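Local coordinates for glyoxalase family protein (Enterococcus faecalis, PDB 2P25), which is of unknown function but belongs to the glyoxalase/bleomycin resistance/dioxygenase superfamily, with two similar four-stranded mixed sheets in each chain and two chains in the assembly, at residues L77-E82 with L120-H125; E97-R102 with F113-D118; E5-A10 with S51-I56. All blocks are in the same frame, centred on the assembly; numbering follows the deposited sequence.

Contact 1: L77-E82 with L120-H125; sequences LAFKVE and LPLELH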
loop_
_atom_site.group_PDB
_atom_site.type_symbol
_atom_site.label_atom_id
_atom_site.label_comp_id
_atom_site.label_asym_id
_atom_site.label_seq_id
_atom_site.Cartn_x
_atom_site.Cartn_y
_atom_site.Cartn_z
ATOM N N LEU A 77 2.993 -4.689 0.610
ATOM C CA LEU A 77 3.697 -3.655 1.342
ATOM C C LEU A 77 5.003 -4.283 1.791
ATOM O O LEU A 77 4.996 -5.430 2.213
ATOM C CB LEU A 77 2.899 -3.287 2.596
ATOM C CG LEU A 77 3.447 -2.257 3.555
ATOM C CD1 LEU A 77 3.713 -0.936 2.839
ATOM C CD2 LEU A 77 2.376 -2.068 4.670
ATOM N N ALA A 78 6.112 -3.565 1.624
ATOM C CA ALA A 78 7.428 -4.131 1.946
ATOM C C ALA A 78 8.071 -3.345 3.059
ATOM O O ALA A 78 8.070 -2.108 3.011
ATOM C CB ALA A 78 8.309 -4.080 0.713
ATOM N N PHE A 79 8.686 -4.063 4.007
ATOM C CA PHE A 79 9.407 -3.448 5.110
ATOM C C PHE A 79 10.921 -3.554 4.887
ATOM O O PHE A 79 11.414 -4.610 4.496
ATOM C CB PHE A 79 9.032 -4.163 6.423
ATOM C CG PHE A 79 7.587 -4.021 6.803
ATOM C CD1 PHE A 79 7.134 -2.871 7.433
ATOM C CD2 PHE A 79 6.671 -5.046 6.547
ATOM C CE1 PHE A 79 5.774 -2.731 7.783
ATOM C CE2 PHE A 79 5.335 -4.918 6.911
ATOM C CZ PHE A 79 4.891 -3.750 7.541
ATOM N N LYS A 80 11.659 -2.470 5.138
ATOM C CA LYS A 80 13.112 -2.527 5.082
ATOM C C LYS A 80 13.616 -3.072 6.420
ATOM O O LYS A 80 13.178 -2.607 7.488
ATOM C CB LYS A 80 13.749 -1.143 4.837
ATOM C CG LYS A 80 15.245 -1.270 4.431
ATOM C CD LYS A 80 15.911 0.062 4.128
ATOM C CE LYS A 80 17.407 -0.142 3.990
ATOM N NZ LYS A 80 17.870 -1.170 4.987
ATOM N N VAL A 81 14.482 -4.079 6.348
ATOM C CA VAL A 81 15.108 -4.649 7.554
ATOM C C VAL A 81 16.621 -4.583 7.458
ATOM O O VAL A 81 17.207 -4.551 6.365
ATOM C CB VAL A 81 14.630 -6.120 7.850
ATOM C CG1 VAL A 81 13.076 -6.170 8.050
ATOM C CG2 VAL A 81 15.021 -7.053 6.730
ATOM N N GLU A 82 17.261 -4.569 8.626
ATOM C CA GLU A 82 18.713 -4.510 8.681
ATOM C C GLU A 82 19.309 -5.904 8.514
ATOM O O GLU A 82 20.221 -6.104 7.718
ATOM C CB GLU A 82 19.154 -3.896 10.012
ATOM C CG GLU A 82 18.501 -2.543 10.302
ATOM C CD GLU A 82 18.999 -1.848 11.582
ATOM O OE1 GLU A 82 19.899 -2.383 12.313
ATOM O OE2 GLU A 82 18.466 -0.737 11.862
ATOM N N LEU A 120 -2.767 -11.041 2.965
ATOM C CA LEU A 120 -2.073 -9.910 2.347
ATOM C C LEU A 120 -0.580 -10.188 2.366
ATOM O O LEU A 120 -0.029 -10.432 3.444
ATOM C CB LEU A 120 -2.339 -8.604 3.108
ATOM C CG LEU A 120 -1.624 -7.363 2.528
ATOM C CD1 LEU A 120 -1.974 -7.082 1.021
ATOM C CD2 LEU A 120 -1.939 -6.159 3.396
ATOM N N PRO A 121 0.087 -10.186 1.192
ATOM C CA PRO A 121 1.554 -10.355 1.224
ATOM C C PRO A 121 2.266 -9.152 1.824
ATOM O O PRO A 121 2.014 -7.985 1.440
ATOM C CB PRO A 121 1.939 -10.524 -0.268
ATOM C CG PRO A 121 0.609 -10.838 -0.982
ATOM C CD PRO A 121 -0.428 -10.097 -0.185
ATOM N N LEU A 122 3.182 -9.447 2.749
ATOM C CA LEU A 122 3.995 -8.434 3.395
ATOM C C LEU A 122 5.430 -8.868 3.183
ATOM O O LEU A 122 5.811 -9.994 3.535
ATOM C CB LEU A 122 3.650 -8.332 4.883
ATOM C CG LEU A 122 2.192 -7.908 5.153
ATOM C CD1 LEU A 122 1.861 -8.045 6.652
ATOM C CD2 LEU A 122 2.034 -6.430 4.705
ATOM N N GLU A 123 6.220 -7.992 2.577
ATOM C CA GLU A 123 7.596 -8.354 2.249
ATOM C C GLU A 123 8.593 -7.841 3.287
ATOM O O GLU A 123 8.422 -6.747 3.823
ATOM C CB GLU A 123 7.912 -7.790 0.884
ATOM C CG GLU A 123 9.213 -8.253 0.256
ATOM C CD GLU A 123 9.520 -7.457 -0.996
ATOM O OE1 GLU A 123 8.754 -7.552 -1.968
ATOM O OE2 GLU A 123 10.490 -6.688 -1.010
ATOM N N LEU A 124 9.654 -8.618 3.517
ATOM C CA LEU A 124 10.852 -8.147 4.216
ATOM C C LEU A 124 11.956 -8.026 3.184
ATOM O O LEU A 124 12.164 -8.941 2.371
ATOM C CB LEU A 124 11.269 -9.164 5.284
ATOM C CG LEU A 124 10.290 -9.520 6.408
ATOM C CD1 LEU A 124 10.892 -10.599 7.328
ATOM C CD2 LEU A 124 9.916 -8.278 7.195
ATOM N N HIS A 125 12.662 -6.893 3.199
ATOM C CA HIS A 125 13.693 -6.642 2.212
ATOM C C HIS A 125 14.875 -5.939 2.866
ATOM O O HIS A 125 14.688 -4.942 3.560
ATOM C CB HIS A 125 13.099 -5.746 1.113
ATOM C CG HIS A 125 13.865 -5.750 -0.168
ATOM N ND1 HIS A 125 15.153 -5.269 -0.271
ATOM C CD2 HIS A 125 13.506 -6.137 -1.415
ATOM C CE1 HIS A 125 15.562 -5.376 -1.525
ATOM N NE2 HIS A 125 14.581 -5.898 -2.240
#

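Contact 2: E97-R102 with F113-D118; sequences ETEPLR and FFFDPD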
loop_
_atom_site.group_PDB
_atom_site.type_symbol
_atom_site.label_atom_id
_atom_site.label_comp_id
_atom_site.label_asym_id
_atom_site.label_seq_id
_atom_site.Cartn_x
_atom_site.Cartn_y
_atom_site.Cartn_z
ATOM N N GLU A 97 4.375 -17.676 9.694
ATOM C CA GLU A 97 5.211 -18.364 8.706
ATOM C C GLU A 97 5.840 -17.428 7.679
ATOM O O GLU A 97 5.262 -16.404 7.322
ATOM C CB GLU A 97 4.408 -19.446 7.999
ATOM C CG GLU A 97 3.943 -20.516 8.940
ATOM C CD GLU A 97 3.479 -21.751 8.193
ATOM O OE1 GLU A 97 4.321 -22.376 7.512
ATOM O OE2 GLU A 97 2.271 -22.076 8.269
ATOM N N THR A 98 7.049 -17.775 7.243
ATOM C CA THR A 98 7.747 -16.990 6.240
ATOM C C THR A 98 8.137 -17.913 5.101
ATOM O O THR A 98 8.422 -19.110 5.324
ATOM C CB THR A 98 9.005 -16.285 6.829
ATOM O OG1 THR A 98 9.746 -17.201 7.633
ATOM C CG2 THR A 98 8.600 -15.082 7.693
ATOM N N GLU A 99 8.093 -17.382 3.882
ATOM C CA GLU A 99 8.617 -18.091 2.709
ATOM C C GLU A 99 10.139 -18.268 2.814
ATOM O O GLU A 99 10.814 -17.508 3.519
ATOM C CB GLU A 99 8.285 -17.354 1.414
ATOM C CG GLU A 99 6.794 -17.263 1.122
ATOM C CD GLU A 99 6.526 -16.601 -0.195
ATOM O OE1 GLU A 99 7.433 -15.922 -0.735
ATOM O OE2 GLU A 99 5.395 -16.743 -0.690
ATOM N N PRO A 100 10.690 -19.290 2.125
ATOM C CA PRO A 100 12.154 -19.425 2.124
ATOM C C PRO A 100 12.833 -18.134 1.642
ATOM O O PRO A 100 12.331 -17.442 0.765
ATOM C CB PRO A 100 12.417 -20.544 1.109
ATOM C CG PRO A 100 11.124 -21.314 1.051
ATOM C CD PRO A 100 10.023 -20.361 1.362
ATOM N N LEU A 101 13.986 -17.849 2.231
ATOM C CA LEU A 101 14.755 -16.660 1.927
ATOM C C LEU A 101 15.262 -16.755 0.488
ATOM O O LEU A 101 15.663 -17.825 0.034
ATOM C CB LEU A 101 15.936 -16.621 2.903
ATOM C CG LEU A 101 16.700 -15.365 3.242
ATOM C CD1 LEU A 101 15.776 -14.211 3.603
ATOM C CD2 LEU A 101 17.694 -15.695 4.377
ATOM N N ARG A 102 15.226 -15.646 -0.231
ATOM C CA ARG A 102 15.883 -15.570 -1.539
ATOM C C ARG A 102 16.482 -14.192 -1.757
ATOM O O ARG A 102 16.412 -13.345 -0.884
ATOM C CB ARG A 102 14.904 -15.887 -2.650
ATOM C CG ARG A 102 13.654 -15.029 -2.632
ATOM C CD ARG A 102 12.520 -15.907 -3.024
ATOM N NE ARG A 102 11.289 -15.189 -3.301
ATOM C CZ ARG A 102 10.269 -15.086 -2.455
ATOM N NH1 ARG A 102 10.322 -15.617 -1.225
ATOM N NH2 ARG A 102 9.193 -14.434 -2.853
ATOM N N PHE A 113 8.670 -13.134 2.100
ATOM C CA PHE A 113 7.298 -12.703 2.369
ATOM C C PHE A 113 6.709 -13.456 3.542
ATOM O O PHE A 113 7.020 -14.630 3.785
ATOM C CB PHE A 113 6.376 -12.977 1.170
ATOM C CG PHE A 113 6.519 -12.001 0.036
ATOM C CD1 PHE A 113 5.712 -10.865 -0.022
ATOM C CD2 PHE A 113 7.465 -12.216 -0.959
ATOM C CE1 PHE A 113 5.834 -9.959 -1.097
ATOM C CE2 PHE A 113 7.602 -11.318 -2.042
ATOM C CZ PHE A 113 6.808 -10.192 -2.103
ATOM N N PHE A 114 5.860 -12.753 4.281
ATOM C CA PHE A 114 4.930 -13.366 5.211
ATOM C C PHE A 114 3.555 -12.794 4.855
ATOM O O PHE A 114 3.453 -12.000 3.921
ATOM C CB PHE A 114 5.323 -13.132 6.682
ATOM C CG PHE A 114 5.354 -11.681 7.112
ATOM C CD1 PHE A 114 4.376 -11.187 7.996
ATOM C CD2 PHE A 114 6.383 -10.837 6.697
ATOM C CE1 PHE A 114 4.403 -9.864 8.432
ATOM C CE2 PHE A 114 6.409 -9.508 7.112
ATOM C CZ PHE A 114 5.433 -9.031 7.993
ATOM N N PHE A 115 2.501 -13.224 5.542
ATOM C CA PHE A 115 1.143 -12.873 5.113
ATOM C C PHE A 115 0.333 -12.526 6.311
ATOM O O PHE A 115 0.495 -13.119 7.378
ATOM C CB PHE A 115 0.514 -14.058 4.361
ATOM C CG PHE A 115 1.296 -14.435 3.148
ATOM C CD1 PHE A 115 1.026 -13.829 1.928
ATOM C CD2 PHE A 115 2.364 -15.355 3.234
ATOM C CE1 PHE A 115 1.806 -14.133 0.803
ATOM C CE2 PHE A 115 3.138 -15.649 2.123
ATOM C CZ PHE A 115 2.861 -15.047 0.914
ATOM N N ASP A 116 -0.533 -11.528 6.132
ATOM C CA ASP A 116 -1.454 -11.139 7.206
ATOM C C ASP A 116 -2.590 -12.175 7.321
ATOM O O ASP A 116 -2.644 -13.134 6.535
ATOM C CB ASP A 116 -1.853 -9.643 7.074
ATOM C CG ASP A 116 -3.194 -9.410 6.332
ATOM O OD1 ASP A 116 -3.730 -10.310 5.690
ATOM O OD2 ASP A 116 -3.696 -8.264 6.432
ATOM N N PRO A 117 -3.447 -12.047 8.340
ATOM C CA PRO A 117 -4.469 -13.055 8.593
ATOM C C PRO A 117 -5.412 -13.289 7.413
ATOM O O PRO A 117 -6.068 -14.352 7.361
ATOM C CB PRO A 117 -5.246 -12.476 9.794
ATOM C CG PRO A 117 -4.137 -11.660 10.548
ATOM C CD PRO A 117 -3.412 -11.001 9.390
ATOM N N ASP A 118 -5.551 -12.284 6.543
ATOM C CA ASP A 118 -6.382 -12.381 5.326
ATOM C C ASP A 118 -5.552 -12.620 4.060
ATOM O O ASP A 118 -6.048 -12.486 2.923
ATOM C CB ASP A 118 -7.254 -11.131 5.188
ATOM C CG ASP A 118 -8.276 -11.045 6.284
ATOM O OD1 ASP A 118 -9.049 -12.016 6.470
ATOM O OD2 ASP A 118 -8.266 -10.043 6.981
HETATM O O HOH W 1 2.639 -15.665 7.142
#

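Contact 3: E5-A10 with S51-I56; sequences EIHHVA and SQELEI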
loop_
_atom_site.group_PDB
_atom_site.type_symbol
_atom_site.label_atom_id
_atom_site.label_comp_id
_atom_site.label_asym_id
_atom_site.label_seq_id
_atom_site.Cartn_x
_atom_site.Cartn_y
_atom_site.Cartn_z
ATOM N N GLU A 5 5.830 12.157 0.422
ATOM C CA GLU A 5 5.611 11.668 1.793
ATOM C C GLU A 5 4.297 10.895 1.925
ATOM O O GLU A 5 3.230 11.425 1.621
ATOM C CB GLU A 5 5.645 12.835 2.799
ATOM C CG GLU A 5 5.533 12.416 4.260
ATOM C CD GLU A 5 5.495 13.599 5.238
ATOM O OE1 GLU A 5 5.746 14.762 4.821
ATOM O OE2 GLU A 5 5.208 13.351 6.435
ATOM N N ILE A 6 4.390 9.652 2.389
ATOM C CA ILE A 6 3.209 8.838 2.679
ATOM C C ILE A 6 2.573 9.227 4.019
ATOM O O ILE A 6 3.263 9.267 5.062
ATOM C CB ILE A 6 3.559 7.344 2.671
ATOM C CG1 ILE A 6 4.089 6.939 1.292
ATOM C CG2 ILE A 6 2.317 6.486 3.062
ATOM C CD1 ILE A 6 4.540 5.467 1.221
ATOM N N HIS A 7 1.276 9.540 3.991
ATOM C CA HIS A 7 0.512 9.798 5.217
ATOM C C HIS A 7 0.165 8.459 5.858
ATOM O O HIS A 7 0.372 8.255 7.048
ATOM C CB HIS A 7 -0.760 10.624 4.901
ATOM C CG HIS A 7 -1.578 10.985 6.107
ATOM N ND1 HIS A 7 -2.510 10.129 6.654
ATOM C CD2 HIS A 7 -1.619 12.114 6.862
ATOM C CE1 HIS A 7 -3.089 10.705 7.692
ATOM N NE2 HIS A 7 -2.562 11.912 7.844
ATOM N N HIS A 8 -0.332 7.532 5.053
ATOM C CA HIS A 8 -0.656 6.193 5.544
ATOM C C HIS A 8 -0.889 5.251 4.379
ATOM O O HIS A 8 -1.048 5.679 3.221
ATOM C CB HIS A 8 -1.889 6.208 6.471
ATOM C CG HIS A 8 -3.160 6.687 5.826
ATOM N ND1 HIS A 8 -4.032 5.849 5.165
ATOM C CD2 HIS A 8 -3.723 7.916 5.787
ATOM C CE1 HIS A 8 -5.066 6.545 4.720
ATOM N NE2 HIS A 8 -4.905 7.804 5.089
ATOM N N VAL A 9 -0.963 3.968 4.702
ATOM C CA VAL A 9 -1.391 2.943 3.779
ATOM C C VAL A 9 -2.651 2.346 4.428
ATOM O O VAL A 9 -2.682 2.185 5.642
ATOM C CB VAL A 9 -0.297 1.884 3.633
ATOM C CG1 VAL A 9 -0.791 0.678 2.899
ATOM C CG2 VAL A 9 0.904 2.470 2.875
ATOM N N ALA A 10 -3.700 2.112 3.646
ATOM C CA ALA A 10 -4.966 1.519 4.170
ATOM C C ALA A 10 -5.116 0.058 3.763
ATOM O O ALA A 10 -4.769 -0.330 2.641
ATOM C CB ALA A 10 -6.166 2.298 3.656
ATOM N N SER A 51 6.906 6.720 12.441
ATOM C CA SER A 51 6.329 7.853 11.732
ATOM C C SER A 51 5.394 7.290 10.676
ATOM O O SER A 51 4.762 8.016 9.922
ATOM C CB SER A 51 7.429 8.719 11.108
ATOM O OG SER A 51 7.974 8.107 9.948
ATOM N N GLN A 52 5.316 5.965 10.660
ATOM C CA GLN A 52 4.490 5.208 9.761
ATOM C C GLN A 52 3.048 5.145 10.296
ATOM O O GLN A 52 2.843 4.997 11.497
ATOM C CB GLN A 52 5.079 3.812 9.666
ATOM C CG GLN A 52 4.594 3.026 8.496
ATOM C CD GLN A 52 4.797 1.554 8.695
ATOM O OE1 GLN A 52 5.781 1.134 9.312
ATOM N NE2 GLN A 52 3.878 0.753 8.169
ATOM N N GLU A 53 2.059 5.268 9.414
ATOM C CA GLU A 53 0.668 5.072 9.830
ATOM C C GLU A 53 -0.037 4.035 8.970
ATOM O O GLU A 53 0.145 3.980 7.745
ATOM C CB GLU A 53 -0.086 6.393 9.824
ATOM C CG GLU A 53 -1.507 6.321 10.362
ATOM C CD GLU A 53 -2.022 7.690 10.840
ATOM O OE1 GLU A 53 -1.198 8.551 11.231
ATOM O OE2 GLU A 53 -3.256 7.893 10.824
ATOM N N LEU A 54 -0.828 3.200 9.629
ATOM C CA LEU A 54 -1.546 2.144 8.942
ATOM C C LEU A 54 -3.011 2.291 9.303
ATOM O O LEU A 54 -3.346 2.365 10.483
ATOM C CB LEU A 54 -0.996 0.794 9.418
ATOM C CG LEU A 54 -0.882 -0.405 8.523
ATOM C CD1 LEU A 54 0.054 -0.111 7.333
ATOM C CD2 LEU A 54 -0.377 -1.550 9.387
ATOM N N GLU A 55 -3.877 2.394 8.304
ATOM C CA GLU A 55 -5.318 2.510 8.508
ATOM C C GLU A 55 -6.001 1.212 8.126
ATOM O O GLU A 55 -5.915 0.798 6.973
ATOM C CB GLU A 55 -5.818 3.608 7.612
ATOM C CG GLU A 55 -7.206 4.047 7.782
ATOM C CD GLU A 55 -7.383 5.411 7.155
ATOM O OE1 GLU A 55 -6.949 6.435 7.760
ATOM O OE2 GLU A 55 -7.925 5.447 6.047
ATOM N N ILE A 56 -6.699 0.592 9.066
ATOM C CA ILE A 56 -7.297 -0.711 8.793
ATOM C C ILE A 56 -8.801 -0.606 8.899
ATOM O O ILE A 56 -9.318 -0.142 9.930
ATOM C CB ILE A 56 -6.761 -1.803 9.736
ATOM C CG1 ILE A 56 -5.222 -1.743 9.787
ATOM C CG2 ILE A 56 -7.291 -3.174 9.297
ATOM C CD1 ILE A 56 -4.579 -2.840 10.569
#

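Contact 1: L77-E82 with L120-H125
E123 O takes a nearly straight hydrogen bond of 2.7 Å from F79 N, and A78 CA makes a CA-H...O contact of 3.4 Å with the same oxygen, while F79 CD2 lies 3.7 Å from it. The parallel pattern then steps along: E123 N bonds to L77 O, H125 N to F79 O, and V81 N to H125 O. L77, F79, L122 and L124 make one face of the sheet. L122 CD2 reaches L77 CB at 3.9 Å and the F79 ring atom CE2 at 4.2 Å; past the strand end the V81 and L124 side chains cross, CG1 to CD2 3.9 Å, and helix 84-93 packs over this pair. The other face, mostly polar, carries A78, K80, E123 and H125. There E123 CB rests on A78 CB at 3.7 Å, and CG anti to the backbone N (chi1 -170°) starts an extended chain whose OE2 lies in the plane of the H125 ring, at its edge. E123 OE2 is bonded to H8 of the second subunit and H125 NE2 to D104. Both faces meet the second subunit, and the pairing holds a buried carboxylate and imidazole on the polar one.

Contact 2: E97-R102 with F113-D118
The F113 edge meets R102 NH2 and the F115 edge meets E99 OE2, while E99 OE1 approaches the F113 ring obliquely. R102 NH2 sits near the plane of the F113 ring, 3.4 Å from CD2, with guanidinium and ring only 28° apart, so this is an edge approach and not a cation-pi stack over a face. E99 runs side by side with F113 and points the same way, its OE1 reaching F113 CB, but it crosses F115 at about a right angle. There E99 OE2 is 3.4 Å from F115 CZ. Within the loop, R102 NH1 closes a salt bridge of 2.9 Å to E99 OE1, on the anti side of the carboxylate. E99 N gives F113 O a hydrogen bond at 172°; chi1 (-64°) puts E99 CG anti to the carbonyl carbon, and the chain, extended beyond CG, brings OE2 to the F115 edge. Further back, T98 CG2 packs on F114 CB at 3.9 Å, while T98 OG1 is held by N92. A water donates to E97 O at 2.7 Å and accepts from F115 N at 2.9 Å, bridging loop and strand. The E99 charge is probably balanced by R102 inside the loop, and the weakly positive F115 edge probably favours OE2. The E99-F113 backbone bond joins loop to strand 110-115, with T112 and M111 adding others.

Contact 3: E5-A10 with S51-I56
H8 and E55 pack tightly, whereas the H7 ring and the E53 carboxylate meet loosely at the more exposed end. The H8 ring has E55 OE1 over one face, 3.5 Å above the plane and offset toward the rim, with the carboxylate turned 37° from the ring; E55 OE2 approaches H8 CE1 at 3.3 Å. A chi1 of 61° places H8 CG between the backbone N and the carbonyl carbon, and from there the ring lies against E55. E55 OE1 also forms a salt bridge with K44, while H8 NE2 is taken by E123 of the second subunit. Beneath, the parallel backbones are joined by V9 N to E53 O at 3.2 Å and by E55 N to V9 O at 2.9 Å. A10 CA comes to 3.0 Å from E55 O, a close CA-H contact, and on the reverse face V9 CB packs on L54 CD1 at 4.2 Å. Toward the beginning of the strands H7 O is still close to E53 CB, at 3.4 Å, and only the side-chain ends draw apart. The edges of the H7 and H8 rings lie near one another. Across the contact H7 CE1 is 4.2 Å from E53 OE2, with no bond, though E53 has a long, weak ion pair with R33. The H7 ring stacks instead on H125 of the second subunit. In the sheet, strand 52-58 lies between 6-13 and the antiparallel 42-49; L54 also touches Y23 of helix 16-26, and H8, V9 and A10 pair antiparallel with a strand of the second subunit, carrying the sheet across the dimer.

In the fold
Contact 3 closes before contact 1 opens, and contact 2 is nested inside the loop that contact 1 closes. Contacts 1 and 3 are counterparts: each joins the first and fourth strands in chain order, adjacent in a mixed sheet of order 1-4-3-2, the repeated plan of this superfamily. Their centres are about 15 Å apart, yet they pack where L77 CD2 is 4.0 Å from L54 CD1. Contact 2, centred about 9 Å from contact 1, shares the second sheet: strand 110-115 runs antiparallel beside 121-125, and L122 N probably bonds to F114 O. Contacts 2 and 3, about 21 Å apart between centres, do not touch. All three reach the second subunit, and strands 6-13 and 73-80 extend their sheets into it.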